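PDB 5WIX: p-47 protein from Clostridium botulinum E1 str. 'BoNT E Beluga', which is of unknown function but has a TULIP-type fold resembling bactericidal/permeability-increasing protein, and so may bind lipids or other hydrophobic ligands. Local coordinates for residues N333-K339 and E352-I358; G275-N279 and F302-L306; M256-I260 and L283-G287. One frame throughout, in Å; residues are numbered along the deposited sequence.

In the fold
All three contacts lie in the same TULIP-like half of an elongated molecule and reach one curled antiparallel sheet. Interactions 3 and 2 come first in the chain, with alternating segments: 256-260, 275-279, 283-287, 302-306. Interaction 1 follows, within the hairpin of strands 328-343 and 348-363. The centres of interactions 2 and 3 are about 18 Å apart, and Phe302 packs on Leu283 between them. Interaction 1 is centred about 14 Å from interaction 2, where Thr338 meets Met304, and about 20 Å from interaction 3, without contact. Helix 370-390 packs against interactions 1 and 3, helix 240-252 against interaction 2. Together they join strands and a loop into one helix-backed sheet, consistent with a TULIP-like domain.

Interaction 1 (N333-K339 and E352-I358); sequences NMECITK and EIYSTPI
Ile337 O accepts two backbone hydrogen bonds, from Tyr354 N and from its neighbour Ser355 N. This is a classic beta bulge in an antiparallel hairpin, made by strands 328-343 and 348-363 of the curled TULIP-like sheet. Tyr354 N is 2.8 Å from Ile337 O. Ser355 N is 3.3 Å from the same oxygen. Tyr354 and Ser355 thus both face Ile337, and the register shifts by one residue.

On one side of the bulge, Lys339 and Glu352 form a hydrogen-bonded pair. Lys339 N bonds to Glu352 O, and Glu352 N bonds back to Lys339 O. On the other side, the register slips again before Glu335 pairs with Ile358. Here the chain turns a corner at Pro357, whose ring crosses the Glu335 side chain at about a right angle. Glu335 CB packs on Ile358 CB, 3.7 Å away.

Glu335, Ile337, Ser355 and Ile358 direct their side chains to one face. Thr338 and Ile353 point to the other. There, Ile353 CD1 lies 3.8 Å from Cys336 SG and also meets Thr338 CG2. Thr356 CG2 touches the same sulfur. Helix 370-390 covers part of this apolar group, with Arg388 against Met334, Ile353 and Thr356. Strand 311-322 continues the sheet beyond 333-339 and pairs with Met334, Cys336 and Thr338.

Tyr354 has CG anti to the backbone N (chi1 -179°), which carries its ring alongside Ile337. The two side chains point the same way. Their contact runs between Ile337 CG2 and Tyr354 CD2, 3.9 Å apart, and meets the ring obliquely.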
# COMPACT_ATOMS: atom_id res chain seq x y z
N ASN A 333 30.84 -20.20 -5.45
CA ASN A 333 30.47 -18.85 -4.99
C ASN A 333 29.88 -17.98 -6.10
O ASN A 333 30.50 -17.83 -7.16
CB ASN A 333 31.69 -18.12 -4.40
CG ASN A 333 32.20 -18.75 -3.12
OD1 ASN A 333 32.00 -18.21 -2.03
ND2 ASN A 333 32.89 -19.89 -3.25
N MET A 334 28.71 -17.41 -5.87
CA MET A 334 28.11 -16.47 -6.84
C MET A 334 27.64 -15.15 -6.22
O MET A 334 27.12 -15.13 -5.11
CB MET A 334 26.94 -17.13 -7.56
CG MET A 334 26.39 -16.31 -8.70
SD MET A 334 25.27 -17.23 -9.76
CE MET A 334 23.92 -17.40 -8.61
N GLU A 335 27.85 -14.06 -6.95
CA GLU A 335 27.10 -12.82 -6.70
C GLU A 335 26.38 -12.44 -7.99
O GLU A 335 26.99 -12.41 -9.06
CB GLU A 335 27.99 -11.67 -6.24
CG GLU A 335 27.18 -10.40 -5.92
CD GLU A 335 28.03 -9.17 -5.60
OE1 GLU A 335 27.78 -8.51 -4.56
OE2 GLU A 335 28.93 -8.84 -6.40
N CYS A 336 25.08 -12.16 -7.89
CA CYS A 336 24.26 -11.98 -9.08
C CYS A 336 23.12 -10.99 -8.88
O CYS A 336 22.17 -11.26 -8.13
CB CYS A 336 23.69 -13.33 -9.54
SG CYS A 336 22.60 -13.22 -10.98
N ILE A 337 23.23 -9.87 -9.58
CA ILE A 337 22.25 -8.79 -9.54
C ILE A 337 21.07 -9.05 -10.49
O ILE A 337 21.27 -9.25 -11.70
CB ILE A 337 22.90 -7.49 -9.93
CG1 ILE A 337 24.26 -7.35 -9.23
CG2 ILE A 337 21.96 -6.32 -9.65
CD1 ILE A 337 24.16 -7.24 -7.74
N THR A 338 19.85 -9.06 -9.96
CA THR A 338 18.68 -9.14 -10.82
C THR A 338 17.89 -7.85 -10.70
O THR A 338 18.06 -7.12 -9.72
CB THR A 338 17.78 -10.32 -10.46
OG1 THR A 338 17.39 -10.20 -9.09
CG2 THR A 338 18.54 -11.59 -10.63
N LYS A 339 17.01 -7.59 -11.68
CA LYS A 339 16.33 -6.30 -11.79
C LYS A 339 14.82 -6.37 -11.99
O LYS A 339 14.33 -7.14 -12.82
CB LYS A 339 16.94 -5.50 -12.95
CG LYS A 339 16.28 -4.16 -13.21
CD LYS A 339 16.88 -3.45 -14.43
CE LYS A 339 16.31 -2.02 -14.59
NZ LYS A 339 16.85 -1.28 -15.78
N GLU A 352 14.86 -9.88 -14.26
CA GLU A 352 15.83 -10.40 -15.18
C GLU A 352 17.23 -10.22 -14.63
O GLU A 352 17.44 -9.57 -13.60
CB GLU A 352 15.68 -9.73 -16.54
CG GLU A 352 16.11 -8.31 -16.58
CD GLU A 352 15.74 -7.67 -17.89
OE1 GLU A 352 15.17 -8.39 -18.74
OE2 GLU A 352 16.03 -6.45 -18.06
N ILE A 353 18.18 -10.86 -15.30
CA ILE A 353 19.58 -10.81 -14.91
C ILE A 353 20.20 -9.49 -15.32
O ILE A 353 20.12 -9.13 -16.49
CB ILE A 353 20.35 -11.97 -15.56
CG1 ILE A 353 19.72 -13.30 -15.15
CG2 ILE A 353 21.84 -11.89 -15.21
CD1 ILE A 353 20.02 -13.71 -13.69
N TYR A 354 20.80 -8.77 -14.38
CA TYR A 354 21.47 -7.50 -14.68
C TYR A 354 22.97 -7.71 -14.86
O TYR A 354 23.57 -7.24 -15.82
CB TYR A 354 21.21 -6.49 -13.57
CG TYR A 354 21.82 -5.11 -13.78
CD1 TYR A 354 21.22 -4.18 -14.62
CD2 TYR A 354 22.98 -4.73 -13.11
CE1 TYR A 354 21.76 -2.91 -14.80
CE2 TYR A 354 23.53 -3.46 -13.29
CZ TYR A 354 22.92 -2.56 -14.14
OH TYR A 354 23.45 -1.30 -14.32
N SER A 355 23.55 -8.44 -13.92
CA SER A 355 24.98 -8.72 -13.97
C SER A 355 25.35 -9.95 -13.17
O SER A 355 24.66 -10.33 -12.23
CB SER A 355 25.76 -7.53 -13.44
OG SER A 355 25.62 -7.46 -12.03
N THR A 356 26.46 -10.57 -13.53
CA THR A 356 26.99 -11.63 -12.71
C THR A 356 28.41 -11.25 -12.35
O THR A 356 29.36 -11.70 -12.99
CB THR A 356 26.92 -12.99 -13.40
OG1 THR A 356 27.13 -12.82 -14.81
CG2 THR A 356 25.56 -13.56 -13.20
N PRO A 357 28.54 -10.39 -11.33
CA PRO A 357 29.87 -9.91 -10.96
C PRO A 357 30.74 -11.00 -10.32
O PRO A 357 31.95 -10.82 -10.24
CB PRO A 357 29.58 -8.76 -9.98
CG PRO A 357 28.18 -8.92 -9.54
CD PRO A 357 27.46 -9.69 -10.61
N ILE A 358 30.14 -12.11 -9.89
CA ILE A 358 30.90 -13.24 -9.35
C ILE A 358 30.34 -14.59 -9.77
O ILE A 358 29.19 -14.92 -9.46
CB ILE A 358 30.96 -13.21 -7.80
CG1 ILE A 358 31.85 -12.07 -7.30
CG2 ILE A 358 31.45 -14.54 -7.27
CD1 ILE A 358 31.83 -11.91 -5.78

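Interaction 2 (G275-N279 and F302-L306); sequences GIIKN and FSMEL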
# COMPACT_ATOMS: atom_id res chain seq x y z
N GLY A 275 14.01 -5.38 5.12
CA GLY A 275 14.22 -6.81 5.30
C GLY A 275 15.09 -7.54 4.28
O GLY A 275 15.03 -7.26 3.07
N ILE A 276 15.88 -8.50 4.77
CA ILE A 276 16.74 -9.34 3.93
C ILE A 276 16.31 -10.82 3.86
O ILE A 276 15.87 -11.40 4.86
CB ILE A 276 18.20 -9.28 4.43
CG1 ILE A 276 18.78 -7.90 4.15
CG2 ILE A 276 19.07 -10.33 3.75
CD1 ILE A 276 20.28 -7.82 4.35
N ILE A 277 16.42 -11.42 2.69
CA ILE A 277 16.17 -12.85 2.54
C ILE A 277 17.42 -13.69 2.82
O ILE A 277 18.38 -13.66 2.04
CB ILE A 277 15.67 -13.18 1.14
CG1 ILE A 277 14.34 -12.49 0.87
CG2 ILE A 277 15.54 -14.69 0.99
CD1 ILE A 277 13.73 -12.76 -0.53
N LYS A 278 17.41 -14.43 3.92
CA LYS A 278 18.46 -15.41 4.13
C LYS A 278 17.89 -16.84 4.12
O LYS A 278 16.70 -17.05 4.33
CB LYS A 278 19.20 -15.14 5.43
CG LYS A 278 20.10 -13.91 5.37
CD LYS A 278 21.20 -14.03 6.42
CE LYS A 278 22.17 -12.87 6.38
NZ LYS A 278 21.54 -11.60 6.85
N ASN A 279 18.74 -17.82 3.83
CA ASN A 279 18.33 -19.22 3.95
C ASN A 279 18.28 -19.69 5.41
O ASN A 279 19.11 -19.29 6.24
CB ASN A 279 19.28 -20.11 3.14
CG ASN A 279 20.70 -20.05 3.65
OD1 ASN A 279 21.18 -19.01 4.10
ND2 ASN A 279 21.38 -21.19 3.59
N PHE A 302 22.71 -18.33 1.90
CA PHE A 302 22.06 -17.65 0.79
C PHE A 302 21.54 -16.32 1.26
O PHE A 302 20.99 -16.23 2.35
CB PHE A 302 20.93 -18.50 0.24
CG PHE A 302 20.15 -17.86 -0.87
CD1 PHE A 302 20.39 -18.22 -2.19
CD2 PHE A 302 19.13 -16.96 -0.60
CE1 PHE A 302 19.65 -17.67 -3.22
CE2 PHE A 302 18.40 -16.41 -1.62
CZ PHE A 302 18.65 -16.77 -2.93
N SER A 303 21.71 -15.30 0.43
CA SER A 303 21.27 -13.96 0.80
C SER A 303 20.77 -13.19 -0.42
O SER A 303 21.41 -13.17 -1.47
CB SER A 303 22.40 -13.21 1.48
OG SER A 303 22.64 -12.00 0.79
N MET A 304 19.61 -12.57 -0.26
CA MET A 304 19.06 -11.67 -1.27
C MET A 304 18.55 -10.41 -0.58
O MET A 304 17.55 -10.46 0.13
CB MET A 304 17.93 -12.36 -2.04
CG MET A 304 17.58 -11.73 -3.38
SD MET A 304 16.23 -12.57 -4.27
CE MET A 304 16.79 -12.49 -5.98
N GLU A 305 19.26 -9.30 -0.74
CA GLU A 305 18.83 -8.00 -0.18
C GLU A 305 18.48 -7.01 -1.30
O GLU A 305 19.02 -7.11 -2.41
CB GLU A 305 19.90 -7.40 0.75
CG GLU A 305 21.04 -6.63 0.07
CD GLU A 305 22.11 -6.14 1.05
OE1 GLU A 305 22.57 -6.95 1.88
OE2 GLU A 305 22.51 -4.95 0.98
N LEU A 306 17.59 -6.07 -1.03
CA LEU A 306 17.21 -5.11 -2.07
C LEU A 306 18.29 -4.04 -2.21
O LEU A 306 18.83 -3.55 -1.22
CB LEU A 306 15.87 -4.47 -1.76
CG LEU A 306 15.25 -3.75 -2.95
CD1 LEU A 306 15.02 -4.73 -4.08
CD2 LEU A 306 13.96 -3.07 -2.57
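Ile277 and Met304 form an antiparallel hydrogen-bonded pair, with two backbone bonds. Ile277 N is 3.0 Å from Met304 O. In the return bond, Met304 N lies 2.8 Å from Ile277 O. Lys278 and Ser303 form the next pair, which is non-hydrogen-bonded. Its own CA atoms make two CA-H...O contacts, Ser303 CA to Ile277 O and Lys278 CA to Phe302 O. Asn279 N then bonds to Phe302 O.

One bond is made by a side chain. Phe302 N donates to Asn279 OD1 at 2.8 Å, so the amide oxygen returns the bond that Asn279 N gives to Phe302 O. Asn279 CG stands between the backbone N and the carbonyl carbon (chi1 62°), and this turns the amide toward Phe302. The donor lies 75° out of the amide carbonyl plane, well away from a lone pair. Asn279 ND2 bonds to Asn281 O, so both ends of the amide are held.

Apolar contacts follow the two faces. On one, Ile277 CB packs 4.0 Å from Met304 CB, and Ile277 CG2 comes to the edge of the Phe302 ring, 4.2 Å from CE2. Leu248 of helix 240-252 touches both Ile277 and Met304. Phe302 also makes an edge-to-face contact with Phe265. On the other face, Ile276 and Glu305 lie side by side and point the same way. Ile276 CG1 and CD1 both rest against Glu305 CB.

Strands 265-269 and 311-322 extend the sheet on either side of this pair. An antiparallel sheet curled against a helix, with apolar side chains turned inward, is characteristic of the TULIP fold of BPI-like proteins.

Interaction 3 (M256-I260 and L283-G287); sequences MGSNI and LNWYG
Met256 lies across one end of the Trp285 indole, the two side chains crossing at about a right angle. Its CG is the nearest point, 3.7 Å from Trp285 CZ3, with CB and SD touching the same carbon. The sulfur is 5.1 Å from the centroid of the six-membered ring and meets it obliquely, a Met-aromatic contact. Trp285 CG is anti to the backbone N (chi1 -156°). The indole thereby swings back to Met256, although its CB starts out away from segment 256-260.

Ile260 is the second bump. Its CD1 fits between Leu283 and Trp285, 3.7 Å from Leu283 CB and 4.3 Å from Trp285 CE3. Its CG1 rests on Asn284 O. This is the packing of the loop after helix 240-252 against the short strand 283-284 of the TULIP-like sheet. A type I turn from Gly257 to Ile260 shapes the loop. Phe265 backs Met256, Ile260 and Leu283.

Asn259 CB sits 3.8 Å from Asn284 CB. Gly257 brings its bare backbone up to Tyr286, with CA 3.9 Å from Tyr286 CD2, while Met256 O lies at the edge of that ring and over one face of the indole. Helix 370-390 backs the indole, with Phe387 edge-to-face and Ser386 OG hydrogen-bonded to Trp285 NE1.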
# COMPACT_ATOMS: atom_id res chain seq x y z
N MET A 256 13.50 -23.40 -7.35
CA MET A 256 14.81 -24.01 -7.14
C MET A 256 14.77 -25.54 -6.97
O MET A 256 15.67 -26.13 -6.37
CB MET A 256 15.49 -23.35 -5.94
CG MET A 256 15.94 -21.94 -6.22
SD MET A 256 16.78 -21.17 -4.81
CE MET A 256 15.83 -21.87 -3.50
N GLY A 257 13.75 -26.18 -7.51
CA GLY A 257 13.63 -27.62 -7.33
C GLY A 257 12.77 -28.07 -6.16
O GLY A 257 12.38 -27.29 -5.29
N SER A 258 12.49 -29.37 -6.14
CA SER A 258 11.50 -29.94 -5.25
C SER A 258 11.96 -30.08 -3.81
O SER A 258 11.14 -30.39 -2.93
CB SER A 258 11.07 -31.30 -5.78
OG SER A 258 12.06 -31.83 -6.64
N ASN A 259 13.25 -29.85 -3.53
CA ASN A 259 13.69 -29.97 -2.14
C ASN A 259 13.99 -28.61 -1.55
O ASN A 259 14.71 -28.49 -0.54
CB ASN A 259 14.90 -30.89 -2.01
CG ASN A 259 14.64 -32.26 -2.59
OD1 ASN A 259 13.63 -32.91 -2.28
ND2 ASN A 259 15.54 -32.70 -3.48
N ILE A 260 13.43 -27.58 -2.18
CA ILE A 260 13.41 -26.25 -1.60
C ILE A 260 12.02 -25.63 -1.65
O ILE A 260 11.38 -25.58 -2.71
CB ILE A 260 14.40 -25.32 -2.27
CG1 ILE A 260 15.75 -26.05 -2.42
CG2 ILE A 260 14.57 -24.13 -1.39
CD1 ILE A 260 16.79 -25.34 -3.25
N LEU A 283 20.06 -25.60 1.39
CA LEU A 283 19.17 -25.71 0.24
C LEU A 283 19.61 -26.86 -0.67
O LEU A 283 20.71 -26.83 -1.23
CB LEU A 283 19.14 -24.39 -0.54
CG LEU A 283 19.08 -23.14 0.33
CD1 LEU A 283 19.18 -21.87 -0.52
CD2 LEU A 283 17.82 -23.14 1.18
N ASN A 284 18.75 -27.86 -0.83
CA ASN A 284 19.14 -29.01 -1.66
C ASN A 284 18.74 -28.82 -3.12
O ASN A 284 17.56 -28.97 -3.50
CB ASN A 284 18.54 -30.30 -1.11
CG ASN A 284 18.93 -30.53 0.35
OD1 ASN A 284 20.11 -30.49 0.72
ND2 ASN A 284 17.92 -30.73 1.20
N TRP A 285 19.72 -28.46 -3.94
CA TRP A 285 19.44 -28.22 -5.35
C TRP A 285 18.93 -29.48 -6.03
O TRP A 285 19.17 -30.60 -5.58
CB TRP A 285 20.68 -27.72 -6.08
CG TRP A 285 20.35 -26.95 -7.29
CD1 TRP A 285 20.40 -27.39 -8.58
CD2 TRP A 285 19.92 -25.59 -7.35
NE1 TRP A 285 20.03 -26.38 -9.44
CE2 TRP A 285 19.74 -25.27 -8.71
CE3 TRP A 285 19.68 -24.62 -6.38
CZ2 TRP A 285 19.31 -24.01 -9.12
CZ3 TRP A 285 19.25 -23.38 -6.79
CH2 TRP A 285 19.07 -23.08 -8.15
N TYR A 286 18.23 -29.28 -7.13
CA TYR A 286 17.77 -30.41 -7.92
C TYR A 286 18.92 -31.01 -8.75
O TYR A 286 19.97 -30.40 -8.90
CB TYR A 286 16.60 -29.99 -8.81
CG TYR A 286 16.93 -28.98 -9.88
CD1 TYR A 286 17.39 -29.39 -11.12
CD2 TYR A 286 16.75 -27.61 -9.66
CE1 TYR A 286 17.68 -28.47 -12.12
CE2 TYR A 286 17.04 -26.68 -10.66
CZ TYR A 286 17.50 -27.11 -11.89
OH TYR A 286 17.80 -26.21 -12.89
N GLY A 287 18.71 -32.20 -9.29
CA GLY A 287 19.78 -32.88 -9.99
C GLY A 287 20.12 -32.35 -11.38
O GLY A 287 19.23 -32.24 -12.24